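Local coordinates for protein putative oxidoreductase (Gluconobacter oxydans, PDB 3WJ7) that is a short-chain dehydrogenase/reductase family oxidoreductase that probably uses a nicotinamide coenzyme bound on a Rossmann-type domain, at residues A[44-49]-A[60-65]; A[81-86]-A[108-113]; A[14-19]-A[38-43]. All blocks are in the same frame, centred on the assembly; numbering follows the deposited sequence.

Interaction 1 (A[44-49]-A[60-65]); sequences VRPTSD and LAVGDL
Val44 turns CG1 anti to its own carbonyl carbon (chi1 -64°), which carries that methyl to Leu60, whose CD2 lies 3.8 Å from it. The other branch, CG2, stands between the backbone N and the carbonyl carbon and faces CG2 of Val62, 4.1 Å away. Val62 CG1 lies 4.0 Å from Pro46 CD. Val44 and Val62 are paired residues of a parallel bridge and carry their side chains on the same face of the sheet. Two backbone bonds grip Val44: its N donates to Ala61 O at 2.9 Å, and its O accepts from Gly63 N at 3.1 Å. The CA-H of Val62 also points at Val44 O. Past the bridge the backbones separate, though Pro46 CD still lies 3.5 Å from Gly63 O. Arg45, extended from CG to NE, crosses Asp64 with the guanidinium and carboxylate planes 71° apart; Arg45 NE to Asp64 OD2 is 3.8 Å, a long salt bridge that probably contributes charge attraction more than direction. Asp64 OD1 has a weak hydrogen bond to Ser66, and Asp67 brings a like charge close to it. Ser48 OG donates to Arg45 O at 2.7 Å, tying the loop back on itself just after the bridge. The contact thus comprises the last residue of strand 39-44, most of strand 59-62, which is the outer strand here, and the loops that leave them, at the C-terminal end of a Rossmann-type sheet, the side on which this family usually binds its dinucleotide coenzyme.

Interaction 2 (A[81-86]-A[108-113]); sequences LFHVAA and NLMLAA
Leu81 and His83 on strand 81-83 face Leu109, Met110 and Ala113 of helix 108-113, which runs antiparallel to the strand at 174°, the two axes approaching to 10.7 Å. The nearest CA pairs are Leu81 with Ala113 and His83 with Leu109. No hydrogen bond joins the segments, and the side chains do all the work. Leu81 and Leu109 meet tip to tip, Leu81 CD2 lying 3.9 Å from Leu109 CG; the same methyl reaches Ala113 CB at 4.0 Å and Met110 CE at 4.1 Å. His83 has CG anti to its backbone N (chi1 -179°), and Leu109 CD2 sits over one face of the ring in a CH-pi contact, 3.5 Å from the centroid and displaced toward the rim. Met110, bent at chi2 and chi3, brings CE obliquely to His83 CD2 at 3.6 Å. The ring nitrogens are both engaged, ND1 with Thr19 OG1 and NE2 with Thr106 OG1, which would fix the rotation of the ring. An alanine at His83 would probably leave Leu109 CD2 without the ring face beneath it and Thr19 and Thr106 without their imidazole partner. Within the beta-alpha-beta crossover of strand 78-83, helix 95-115 and strand 120-124, the helix packs on the sheet: Ile121 also touches Leu81, Met110 and Ala113, while Leu168 of helix 153-172 touches Met110 and Leu75 of helix 71-75 touches Ala113.

Interaction 3 (A[14-19]-A[38-43]); sequences DVTLVT and HRLRLL
Thr16, Leu17 and Val18 pair in parallel with Leu40, Arg41 and Leu42 through four backbone hydrogen bonds: Thr16 N to Arg39 O at 2.8 Å, Arg41 N to Thr16 O, Val18 N to Arg41 O and Leu43 N to Val18 O. The strand axes come within 4.7 Å and cross at -31°. CA-H groups of Leu40 and Leu17 also meet Thr16 O and Arg41 O, respectively. Among polar side chains, Thr16 OG1, set anti to its carbonyl carbon (chi1 -66°), meets His38 ND1 at 2.8 Å at the edge of the imidazole and in its plane, a bond either may donate. Asp14 and Arg39 are stacked, their carboxylate and guanidinium planes 8° apart; Asp14 OD2 lies over the guanidinium centre, 3.2 Å from Arg39 NH2, and no N-H points at it. Among apolar contacts, on the face of Thr16 and Val18, Val18 CG1 touches Leu42 CD2 at 3.9 Å and Leu40 CD2 at 4.0 Å, with Leu33 of helix 24-35 packing over Val18 and Leu40. Leu17, on the face it shares with Arg41, touches Leu43 CB with CD1 at 4.1 Å. Val15 CG1 lies 3.8 Å from Arg41 CB and, more loosely, over the guanidinium, whose NH2 forms a salt bridge with Glu59 and whose NH1 bonds to Lys76 O and Ala74 O. In this first beta-alpha-beta unit of the Rossmann-type fold, directional backbone bonds and aliphatic packing therefore hold the centre, whereas the Asp14-Arg39 attraction is electrostatic and probably tolerates movement of the poorly ordered arginine.

In the fold
The three contacts belong to one parallel region of the mixed sheet, where strands 59-62, 39-44, 15-18, 78-83 and 120-124 lie side by side. Along the chain interaction 3 closes first, then interaction 1, then interaction 2. The centres of interactions 1 and 3 lie about 14 Å apart, and those of interactions 2 and 3 about 12 Å. Interactions 3 and 1 pair successive strands, while interaction 2 lays helix 95-115 against the sheet. Probable hydrogen bonds join them: Leu42 O with Ala61 N (3 and 1), Leu17 O with Phe82 N (3 and 2), Leu65 O with Asn108 ND2 (1 and 2). All lie within a Rossmann-type core, consistent with nicotinamide coenzyme binding.

Interaction 1 (A[44-49]-A[60-65])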
loop_
_atom_site.group_PDB
_atom_site.type_symbol
_atom_site.label_atom_id
_atom_site.label_comp_id
_atom_site.label_asym_id
_atom_site.label_seq_id
_atom_site.Cartn_x
_atom_site.Cartn_y
_atom_site.Cartn_z
ATOM N N VAL A 44 -0.530 -23.871 -14.169
ATOM C CA VAL A 44 0.652 -22.994 -14.168
ATOM C C VAL A 44 0.330 -21.653 -14.838
ATOM O O VAL A 44 -0.615 -21.570 -15.651
ATOM C CB VAL A 44 1.803 -23.616 -14.963
ATOM C CG1 VAL A 44 2.288 -24.905 -14.305
ATOM C CG2 VAL A 44 1.366 -23.843 -16.412
ATOM N N ARG A 45 1.118 -20.628 -14.493
ATOM C CA ARG A 45 1.003 -19.277 -15.068
ATOM C C ARG A 45 1.602 -19.156 -16.489
ATOM O O ARG A 45 2.550 -19.880 -16.825
ATOM C CB ARG A 45 1.660 -18.250 -14.140
ATOM C CG ARG A 45 0.701 -17.501 -13.215
ATOM C CD ARG A 45 1.375 -16.262 -12.606
ATOM N NE ARG A 45 0.633 -15.662 -11.486
ATOM C CZ ARG A 45 0.726 -16.048 -10.206
ATOM N NH1 ARG A 45 1.528 -17.052 -9.852
ATOM N NH2 ARG A 45 0.005 -15.432 -9.272
ATOM N N PRO A 46 1.042 -18.244 -17.328
ATOM C CA PRO A 46 1.646 -17.864 -18.631
ATOM C C PRO A 46 3.172 -17.652 -18.555
ATOM O O PRO A 46 3.911 -18.117 -19.431
ATOM C CB PRO A 46 0.929 -16.541 -18.988
ATOM C CG PRO A 46 -0.313 -16.485 -18.135
ATOM C CD PRO A 46 -0.298 -17.639 -17.157
ATOM N N THR A 47 3.616 -16.956 -17.504
ATOM C CA THR A 47 5.037 -16.785 -17.150
ATOM C C THR A 47 5.733 -18.119 -16.785
ATOM O O THR A 47 6.154 -18.857 -17.675
ATOM C CB THR A 47 5.193 -15.744 -16.010
ATOM O OG1 THR A 47 4.170 -15.942 -15.017
ATOM C CG2 THR A 47 5.077 -14.319 -16.569
ATOM N N SER A 48 5.884 -18.366 -15.481
ATOM C CA SER A 48 6.150 -19.693 -14.865
ATOM C C SER A 48 7.313 -20.556 -15.373
ATOM O O SER A 48 7.607 -20.596 -16.562
ATOM C CB SER A 48 4.869 -20.545 -14.847
ATOM O OG SER A 48 4.705 -21.239 -16.076
ATOM N N ASP A 49 7.906 -21.312 -14.454
ATOM C CA ASP A 49 9.059 -22.135 -14.770
ATOM C C ASP A 49 8.933 -23.632 -14.371
ATOM O O ASP A 49 8.936 -23.986 -13.180
ATOM C CB ASP A 49 10.294 -21.504 -14.140
ATOM C CG ASP A 49 11.581 -22.125 -14.632
ATOM O OD1 ASP A 49 11.878 -23.284 -14.242
ATOM O OD2 ASP A 49 12.298 -21.440 -15.396
ATOM N N LEU A 60 -0.826 -30.376 -18.245
ATOM C CA LEU A 60 -0.588 -29.015 -17.866
ATOM C C LEU A 60 -1.718 -28.148 -18.361
ATOM O O LEU A 60 -2.015 -28.133 -19.542
ATOM C CB LEU A 60 0.758 -28.554 -18.407
ATOM C CG LEU A 60 1.850 -29.065 -17.473
ATOM C CD1 LEU A 60 2.950 -29.782 -18.247
ATOM C CD2 LEU A 60 2.392 -27.925 -16.621
ATOM N N ALA A 61 -2.371 -27.453 -17.443
ATOM C CA ALA A 61 -3.325 -26.397 -17.803
ATOM C C ALA A 61 -2.693 -25.052 -17.488
ATOM O O ALA A 61 -2.051 -24.886 -16.447
ATOM C CB ALA A 61 -4.648 -26.556 -17.048
ATOM N N VAL A 62 -2.863 -24.119 -18.416
ATOM C CA VAL A 62 -2.407 -22.741 -18.285
ATOM C C VAL A 62 -3.621 -21.864 -17.914
ATOM O O VAL A 62 -4.702 -21.977 -18.498
ATOM C CB VAL A 62 -1.738 -22.252 -19.598
ATOM C CG1 VAL A 62 -1.203 -20.832 -19.455
ATOM C CG2 VAL A 62 -0.611 -23.198 -19.997
ATOM N N GLY A 63 -3.428 -20.995 -16.929
ATOM C CA GLY A 63 -4.505 -20.202 -16.355
ATOM C C GLY A 63 -3.961 -19.213 -15.335
ATOM O O GLY A 63 -2.752 -19.114 -15.093
ATOM N N ASP A 64 -4.877 -18.486 -14.718
ATOM C CA ASP A 64 -4.529 -17.348 -13.917
ATOM C C ASP A 64 -5.735 -17.062 -13.048
ATOM O O ASP A 64 -6.813 -16.790 -13.563
ATOM C CB ASP A 64 -4.280 -16.178 -14.862
ATOM C CG ASP A 64 -3.495 -15.067 -14.222
ATOM O OD1 ASP A 64 -4.017 -13.936 -14.216
ATOM O OD2 ASP A 64 -2.365 -15.324 -13.738
ATOM N N LEU A 65 -5.538 -17.138 -11.738
ATOM C CA LEU A 65 -6.593 -17.045 -10.732
ATOM C C LEU A 65 -7.455 -15.775 -10.763
ATOM O O LEU A 65 -8.659 -15.804 -10.441
ATOM C CB LEU A 65 -5.956 -17.222 -9.358
ATOM C CG LEU A 65 -5.154 -18.517 -9.174
ATOM C CD1 LEU A 65 -4.962 -18.822 -7.700
ATOM C CD2 LEU A 65 -5.896 -19.675 -9.825
#

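Interaction 2 (A[81-86]-A[108-113])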
loop_
_atom_site.group_PDB
_atom_site.type_symbol
_atom_site.label_atom_id
_atom_site.label_comp_id
_atom_site.label_asym_id
_atom_site.label_seq_id
_atom_site.Cartn_x
_atom_site.Cartn_y
_atom_site.Cartn_z
ATOM N N LEU A 81 -9.392 -31.069 -6.006
ATOM C CA LEU A 81 -8.603 -29.893 -6.121
ATOM C C LEU A 81 -7.777 -29.689 -4.842
ATOM O O LEU A 81 -8.310 -29.669 -3.717
ATOM C CB LEU A 81 -9.495 -28.690 -6.381
ATOM C CG LEU A 81 -8.733 -27.361 -6.271
ATOM C CD1 LEU A 81 -7.662 -27.237 -7.365
ATOM C CD2 LEU A 81 -9.685 -26.182 -6.323
ATOM N N PHE A 82 -6.467 -29.575 -5.059
ATOM C CA PHE A 82 -5.496 -29.082 -4.085
ATOM C C PHE A 82 -5.106 -27.656 -4.457
ATOM O O PHE A 82 -4.429 -27.446 -5.466
ATOM C CB PHE A 82 -4.250 -29.958 -4.083
ATOM C CG PHE A 82 -4.475 -31.280 -3.485
ATOM C CD1 PHE A 82 -4.148 -31.514 -2.163
ATOM C CD2 PHE A 82 -5.059 -32.307 -4.235
ATOM C CE1 PHE A 82 -4.366 -32.783 -1.582
ATOM C CE2 PHE A 82 -5.296 -33.552 -3.666
ATOM C CZ PHE A 82 -4.939 -33.803 -2.343
ATOM N N HIS A 83 -5.521 -26.689 -3.661
ATOM C CA HIS A 83 -5.148 -25.298 -3.917
ATOM C C HIS A 83 -3.943 -24.970 -3.082
ATOM O O HIS A 83 -4.071 -24.791 -1.897
ATOM C CB HIS A 83 -6.276 -24.327 -3.545
ATOM C CG HIS A 83 -5.935 -22.890 -3.816
ATOM N ND1 HIS A 83 -4.916 -22.516 -4.673
ATOM C CD2 HIS A 83 -6.485 -21.736 -3.359
ATOM C CE1 HIS A 83 -4.852 -21.201 -4.723
ATOM N NE2 HIS A 83 -5.791 -20.707 -3.934
ATOM N N VAL A 84 -2.774 -24.912 -3.681
ATOM C CA VAL A 84 -1.606 -24.489 -2.923
ATOM C C VAL A 84 -1.093 -23.117 -3.427
ATOM O O VAL A 84 -0.963 -22.907 -4.618
ATOM C CB VAL A 84 -0.474 -25.525 -3.006
ATOM C CG1 VAL A 84 0.645 -25.135 -2.029
ATOM C CG2 VAL A 84 -0.999 -26.943 -2.748
ATOM N N ALA A 85 -0.833 -22.177 -2.524
ATOM C CA ALA A 85 -0.293 -20.844 -2.902
ATOM C C ALA A 85 0.919 -20.949 -3.836
ATOM O O ALA A 85 1.814 -21.761 -3.605
ATOM C CB ALA A 85 0.080 -20.069 -1.655
ATOM N N ALA A 86 0.936 -20.144 -4.902
ATOM C CA ALA A 86 2.025 -20.178 -5.908
ATOM C C ALA A 86 3.411 -19.988 -5.252
ATOM O O ALA A 86 4.348 -20.780 -5.464
ATOM C CB ALA A 86 1.784 -19.123 -6.989
ATOM N N ASN A 108 -12.088 -16.795 -6.720
ATOM C CA ASN A 108 -12.413 -17.260 -8.050
ATOM C C ASN A 108 -12.205 -18.822 -8.157
ATOM O O ASN A 108 -13.082 -19.576 -8.656
ATOM C CB ASN A 108 -11.623 -16.469 -9.107
ATOM C CG ASN A 108 -11.993 -14.947 -9.136
ATOM O OD1 ASN A 108 -13.080 -14.550 -8.718
ATOM N ND2 ASN A 108 -11.077 -14.107 -9.633
ATOM N N LEU A 109 -11.062 -19.305 -7.680
ATOM C CA LEU A 109 -10.776 -20.685 -7.802
ATOM C C LEU A 109 -11.868 -21.506 -7.092
ATOM O O LEU A 109 -12.424 -22.458 -7.686
ATOM C CB LEU A 109 -9.407 -21.023 -7.220
ATOM C CG LEU A 109 -9.065 -22.507 -7.378
ATOM C CD1 LEU A 109 -8.973 -22.867 -8.861
ATOM C CD2 LEU A 109 -7.757 -22.828 -6.668
ATOM N N MET A 110 -12.166 -21.139 -5.845
ATOM C CA MET A 110 -13.184 -21.835 -5.063
ATOM C C MET A 110 -14.581 -21.817 -5.719
ATOM O O MET A 110 -15.251 -22.839 -5.814
ATOM C CB MET A 110 -13.242 -21.284 -3.639
ATOM C CG MET A 110 -11.999 -21.530 -2.786
ATOM S SD MET A 110 -11.311 -23.210 -2.716
ATOM C CE MET A 110 -9.835 -23.031 -3.696
ATOM N N LEU A 111 -15.023 -20.648 -6.172
ATOM C CA LEU A 111 -16.284 -20.557 -6.863
ATOM C C LEU A 111 -16.272 -21.365 -8.168
ATOM O O LEU A 111 -17.242 -22.052 -8.468
ATOM C CB LEU A 111 -16.653 -19.116 -7.115
ATOM C CG LEU A 111 -17.044 -18.177 -5.956
ATOM C CD1 LEU A 111 -17.392 -16.784 -6.502
ATOM C CD2 LEU A 111 -18.215 -18.731 -5.170
ATOM N N ALA A 112 -15.173 -21.307 -8.923
ATOM C CA ALA A 112 -15.059 -22.083 -10.176
ATOM C C ALA A 112 -15.128 -23.584 -9.971
ATOM O O ALA A 112 -15.787 -24.277 -10.751
ATOM C CB ALA A 112 -13.814 -21.697 -10.979
ATOM N N ALA A 113 -14.471 -24.084 -8.925
ATOM C CA ALA A 113 -14.476 -25.538 -8.586
ATOM C C ALA A 113 -15.867 -26.005 -8.148
ATOM O O ALA A 113 -16.280 -27.168 -8.360
ATOM C CB ALA A 113 -13.488 -25.829 -7.482
#

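Interaction 3 (A[14-19]-A[38-43])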
loop_
_atom_site.group_PDB
_atom_site.type_symbol
_atom_site.label_atom_id
_atom_site.label_comp_id
_atom_site.label_asym_id
_atom_site.label_seq_id
_atom_site.Cartn_x
_atom_site.Cartn_y
_atom_site.Cartn_z
ATOM N N ASP A 14 -11.773 -38.251 -13.011
ATOM C CA ASP A 14 -10.817 -38.928 -12.151
ATOM C C ASP A 14 -9.545 -38.097 -12.040
ATOM O O ASP A 14 -8.482 -38.591 -11.640
ATOM C CB ASP A 14 -10.493 -40.285 -12.779
ATOM C CG ASP A 14 -10.553 -40.243 -14.324
ATOM O OD1 ASP A 14 -10.098 -39.231 -14.926
ATOM O OD2 ASP A 14 -11.079 -41.214 -14.938
ATOM N N VAL A 15 -9.651 -36.823 -12.405
ATOM C CA VAL A 15 -8.480 -35.947 -12.412
ATOM C C VAL A 15 -8.337 -35.198 -11.084
ATOM O O VAL A 15 -9.326 -34.734 -10.515
ATOM C CB VAL A 15 -8.511 -34.953 -13.585
ATOM C CG1 VAL A 15 -7.274 -34.071 -13.566
ATOM C CG2 VAL A 15 -8.622 -35.697 -14.900
ATOM N N THR A 16 -7.099 -35.149 -10.589
ATOM C CA THR A 16 -6.697 -34.325 -9.467
ATOM C C THR A 16 -5.964 -33.068 -10.012
ATOM O O THR A 16 -4.938 -33.165 -10.696
ATOM C CB THR A 16 -5.858 -35.189 -8.528
ATOM O OG1 THR A 16 -6.707 -36.192 -7.995
ATOM C CG2 THR A 16 -5.286 -34.411 -7.353
ATOM N N LEU A 17 -6.553 -31.896 -9.787
ATOM C CA LEU A 17 -5.907 -30.620 -10.170
ATOM C C LEU A 17 -5.138 -30.058 -8.975
ATOM O O LEU A 17 -5.725 -29.879 -7.913
ATOM C CB LEU A 17 -6.940 -29.591 -10.660
ATOM C CG LEU A 17 -6.503 -28.123 -10.944
ATOM C CD1 LEU A 17 -5.605 -27.995 -12.173
ATOM C CD2 LEU A 17 -7.710 -27.218 -11.138
ATOM N N VAL A 18 -3.838 -29.796 -9.126
ATOM C CA VAL A 18 -3.107 -29.056 -8.087
ATOM C C VAL A 18 -2.641 -27.735 -8.627
ATOM O O VAL A 18 -2.208 -27.680 -9.754
ATOM C CB VAL A 18 -1.951 -29.843 -7.382
ATOM C CG1 VAL A 18 -1.764 -31.263 -7.887
ATOM C CG2 VAL A 18 -0.658 -29.037 -7.346
ATOM N N THR A 19 -2.789 -26.660 -7.863
ATOM C CA THR A 19 -2.301 -25.352 -8.296
ATOM C C THR A 19 -1.059 -25.104 -7.499
ATOM O O THR A 19 -0.827 -25.826 -6.537
ATOM C CB THR A 19 -3.255 -24.217 -7.937
ATOM O OG1 THR A 19 -3.312 -24.087 -6.508
ATOM C CG2 THR A 19 -4.631 -24.473 -8.518
ATOM N N HIS A 38 -2.725 -40.658 -8.256
ATOM C CA HIS A 38 -3.741 -39.787 -8.834
ATOM C C HIS A 38 -3.344 -39.459 -10.250
ATOM O O HIS A 38 -2.157 -39.489 -10.579
ATOM C CB HIS A 38 -3.817 -38.490 -8.036
ATOM C CG HIS A 38 -4.374 -38.679 -6.670
ATOM N ND1 HIS A 38 -5.485 -38.002 -6.224
ATOM C CD2 HIS A 38 -4.009 -39.510 -5.666
ATOM C CE1 HIS A 38 -5.771 -38.394 -4.994
ATOM N NE2 HIS A 38 -4.893 -39.315 -4.634
ATOM N N ARG A 39 -4.314 -39.131 -11.089
ATOM C CA ARG A 39 -3.987 -38.541 -12.381
ATOM C C ARG A 39 -3.901 -37.030 -12.178
ATOM O O ARG A 39 -4.877 -36.380 -11.783
ATOM C CB ARG A 39 -5.024 -38.880 -13.470
ATOM C CG ARG A 39 -5.953 -40.045 -13.169
ATOM C CD ARG A 39 -6.747 -40.398 -14.424
ATOM N NE ARG A 39 -7.537 -41.636 -14.322
ATOM C CZ ARG A 39 -8.092 -42.271 -15.360
ATOM N NH1 ARG A 39 -7.951 -41.805 -16.599
ATOM N NH2 ARG A 39 -8.794 -43.382 -15.161
ATOM N N LEU A 40 -2.739 -36.467 -12.462
ATOM C CA LEU A 40 -2.517 -35.049 -12.224
ATOM C C LEU A 40 -2.736 -34.102 -13.414
ATOM O O LEU A 40 -2.430 -34.407 -14.570
ATOM C CB LEU A 40 -1.138 -34.848 -11.622
ATOM C CG LEU A 40 -0.826 -35.451 -10.243
ATOM C CD1 LEU A 40 0.576 -35.032 -9.841
ATOM C CD2 LEU A 40 -1.792 -35.015 -9.145
ATOM N N ARG A 41 -3.323 -32.955 -13.110
ATOM C CA ARG A 41 -3.271 -31.798 -13.987
ATOM C C ARG A 41 -2.669 -30.625 -13.155
ATOM O O ARG A 41 -3.018 -30.411 -11.999
ATOM C CB ARG A 41 -4.664 -31.474 -14.560
ATOM C CG ARG A 41 -4.696 -30.246 -15.496
ATOM C CD ARG A 41 -6.094 -29.939 -16.060
ATOM N NE ARG A 41 -6.629 -31.089 -16.764
ATOM C CZ ARG A 41 -7.910 -31.370 -16.938
ATOM N NH1 ARG A 41 -8.867 -30.584 -16.455
ATOM N NH2 ARG A 41 -8.233 -32.488 -17.581
ATOM N N LEU A 42 -1.753 -29.872 -13.720
ATOM C CA LEU A 42 -1.057 -28.870 -12.925
ATOM C C LEU A 42 -1.389 -27.512 -13.508
ATOM O O LEU A 42 -1.131 -27.283 -14.666
ATOM C CB LEU A 42 0.453 -29.143 -12.941
ATOM C CG LEU A 42 0.886 -30.555 -12.483
ATOM C CD1 LEU A 42 2.386 -30.740 -12.521
ATOM C CD2 LEU A 42 0.365 -30.970 -11.117
ATOM N N LEU A 43 -2.009 -26.628 -12.743
ATOM C CA LEU A 43 -2.250 -25.294 -13.252
ATOM C C LEU A 43 -0.949 -24.530 -13.095
ATOM O O LEU A 43 -0.322 -24.593 -12.039
ATOM C CB LEU A 43 -3.374 -24.595 -12.497
ATOM C CG LEU A 43 -3.784 -23.218 -13.016
ATOM C CD1 LEU A 43 -4.736 -23.295 -14.219
ATOM C CD2 LEU A 43 -4.413 -22.388 -11.897
#